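Local coordinates for protein aminotransferase (Paracoccus denitrificans, PDB 4GRX) that probably transfers amino groups between amines and keto acids or aldehydes, as a class III omega-aminotransferase dependent on pyridoxal phosphate, at residues A[110-115]-A[308-313]. Residues are numbered along the deposited sequence; the frame is centred on the assembly and turned at random.
With NA (sodium ion), chain E.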
loop_
_atom_site.group_PDB
_atom_site.type_symbol
_atom_site.label_atom_id
_atom_site.label_comp_id
_atom_site.label_asym_id
_atom_site.label_seq_id
_atom_site.Cartn_x
_atom_site.Cartn_y
_atom_site.Cartn_z
ATOM N N GLU A 110 1.334 -12.035 -17.824
ATOM C CA GLU A 110 1.921 -12.571 -19.044
ATOM C C GLU A 110 2.845 -11.557 -19.710
ATOM O O GLU A 110 3.989 -11.871 -20.049
ATOM C CB GLU A 110 0.805 -12.973 -19.994
ATOM C CG GLU A 110 1.256 -13.794 -21.186
ATOM C CD GLU A 110 0.102 -14.548 -21.824
ATOM O OE1 GLU A 110 -1.003 -13.970 -21.907
ATOM O OE2 GLU A 110 0.291 -15.716 -22.243
ATOM N N LYS A 111 2.344 -10.333 -19.864
ATOM C CA LYS A 111 3.121 -9.251 -20.462
ATOM C C LYS A 111 4.394 -8.962 -19.667
ATOM O O LYS A 111 5.487 -8.870 -20.245
ATOM C CB LYS A 111 2.260 -7.990 -20.614
ATOM C CG LYS A 111 2.970 -6.779 -21.216
ATOM C CD LYS A 111 3.731 -7.056 -22.517
ATOM C CE LYS A 111 2.846 -7.577 -23.646
ATOM N NZ LYS A 111 3.375 -7.240 -25.000
ATOM N N LEU A 112 4.241 -8.844 -18.347
ATOM C CA LEU A 112 5.350 -8.532 -17.450
ATOM C C LEU A 112 6.493 -9.549 -17.438
ATOM O O LEU A 112 7.662 -9.155 -17.448
ATOM C CB LEU A 112 4.849 -8.289 -16.018
ATOM C CG LEU A 112 4.367 -6.878 -15.672
ATOM C CD1 LEU A 112 3.791 -6.845 -14.262
ATOM C CD2 LEU A 112 5.484 -5.846 -15.822
ATOM N N VAL A 113 6.177 -10.845 -17.398
ATOM C CA VAL A 113 7.223 -11.866 -17.425
ATOM C C VAL A 113 7.967 -11.733 -18.743
ATOM O O VAL A 113 9.192 -11.842 -18.799
ATOM C CB VAL A 113 6.659 -13.290 -17.213
ATOM C CG1 VAL A 113 7.601 -14.364 -17.754
ATOM C CG2 VAL A 113 6.371 -13.511 -15.733
ATOM N N GLU A 114 7.220 -11.435 -19.795
ATOM C CA GLU A 114 7.805 -11.287 -21.112
ATOM C C GLU A 114 8.841 -10.136 -21.198
ATOM O O GLU A 114 10.007 -10.376 -21.569
ATOM C CB GLU A 114 6.704 -11.133 -22.141
ATOM C CG GLU A 114 7.212 -11.210 -23.551
ATOM C CD GLU A 114 6.463 -10.289 -24.482
ATOM O OE1 GLU A 114 6.986 -10.071 -25.594
ATOM O OE2 GLU A 114 5.372 -9.787 -24.112
ATOM N N VAL A 115 8.427 -8.914 -20.835
ATOM C CA VAL A 115 9.324 -7.738 -20.844
ATOM C C VAL A 115 10.439 -7.825 -19.796
ATOM O O VAL A 115 11.420 -7.082 -19.857
ATOM C CB VAL A 115 8.565 -6.397 -20.651
ATOM C CG1 VAL A 115 7.524 -6.195 -21.742
ATOM C CG2 VAL A 115 7.918 -6.311 -19.273
ATOM N N ALA A 308 4.340 -4.449 -8.377
ATOM C CA ALA A 308 4.536 -5.829 -8.808
ATOM C C ALA A 308 5.855 -6.405 -8.336
ATOM O O ALA A 308 6.922 -5.787 -8.472
ATOM C CB ALA A 308 4.427 -5.951 -10.314
ATOM N N VAL A 309 5.758 -7.604 -7.782
ATOM C CA VAL A 309 6.906 -8.435 -7.482
ATOM C C VAL A 309 6.957 -9.466 -8.611
ATOM O O VAL A 309 5.985 -10.227 -8.789
ATOM C CB VAL A 309 6.709 -9.120 -6.113
ATOM C CG1 VAL A 309 7.743 -10.214 -5.869
ATOM C CG2 VAL A 309 6.745 -8.083 -5.006
ATOM N N ILE A 310 8.053 -9.455 -9.387
ATOM C CA ILE A 310 8.301 -10.457 -10.439
ATOM C C ILE A 310 9.418 -11.449 -10.072
ATOM O O ILE A 310 10.607 -11.131 -10.174
ATOM C CB ILE A 310 8.680 -9.815 -11.789
ATOM C CG1 ILE A 310 7.736 -8.666 -12.148
ATOM C CG2 ILE A 310 8.684 -10.873 -12.891
ATOM C CD1 ILE A 310 8.192 -7.866 -13.356
ATOM N N LEU A 311 9.044 -12.653 -9.661
ATOM C CA LEU A 311 10.038 -13.671 -9.316
ATOM C C LEU A 311 10.639 -14.332 -10.561
ATOM O O LEU A 311 9.895 -14.810 -11.427
ATOM C CB LEU A 311 9.410 -14.741 -8.421
ATOM C CG LEU A 311 8.750 -14.297 -7.114
ATOM C CD1 LEU A 311 7.897 -15.420 -6.541
ATOM C CD2 LEU A 311 9.787 -13.833 -6.101
ATOM N N GLY A 312 11.972 -14.356 -10.648
ATOM C CA GLY A 312 12.685 -15.126 -11.680
ATOM C C GLY A 312 12.442 -16.626 -11.505
ATOM O O GLY A 312 11.903 -17.047 -10.471
ATOM N N PRO A 313 12.857 -17.448 -12.486
ATOM C CA PRO A 313 12.534 -18.895 -12.461
ATOM C C PRO A 313 12.875 -19.626 -11.148
ATOM O O PRO A 313 12.041 -20.373 -10.622
ATOM C CB PRO A 313 13.348 -19.474 -13.625
ATOM C CG PRO A 313 13.638 -18.312 -14.514
ATOM C CD PRO A 313 13.701 -17.086 -13.639
HETATM NA NA NA E . 11.173 -12.419 -20.119
HETATM O O HOH W 1 12.708 -11.895 -21.650
#
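Leu112, near the end of helix 103-115, meets strand 307-311 through its two methyl branches, and each branch touches a different strand residue. Following it outward, CB already lies 4.3 Å from CD1 of Ile310. CG, the branch point, stands slightly farther back, 4.6 Å from Ile310 CD1. With chi2 at 175°, CD1 continues the extended line from CA and ends 4.1 Å from CB of Ala308. The other methyl, CD2, turns off this line and reaches Ile310 CD1 at 4.2 Å. Ile310 supplies the counterpart: its CG1 lies anti to the carbonyl carbon (chi1 -47°), and an extended chi2 carries CD1 to the helix; the side chains of Leu112 and Ile310 cross there at about a right angle. Val113 is marginal, its CG2 lying 4.5 Å from Ile310 CG2.

Leu112, Ala308 and Ile310 are all buried, the contact is wholly apolar, and the area buried is modest at 157 Å². Leu112 also packs on Val123 and Tyr125 of strand 122-126 and on Ile349 of helix 339-354. The alternation of the strand puts Val309 and Leu311 on its other face, against helix 129-146.

In the two residues after Leu112 the helix end serves a sodium ion: Val113 O binds it at 2.5 Å and Glu114 O at 2.8 Å, with a water and the carbonyl oxygens of Ser116 and Phe118. Strand 307-311 runs antiparallel to both its neighbours, 292-295 and 122-126, in the seven-stranded sheet; helices packed on both faces of such a sheet characterise the large domain of fold type I PLP enzymes.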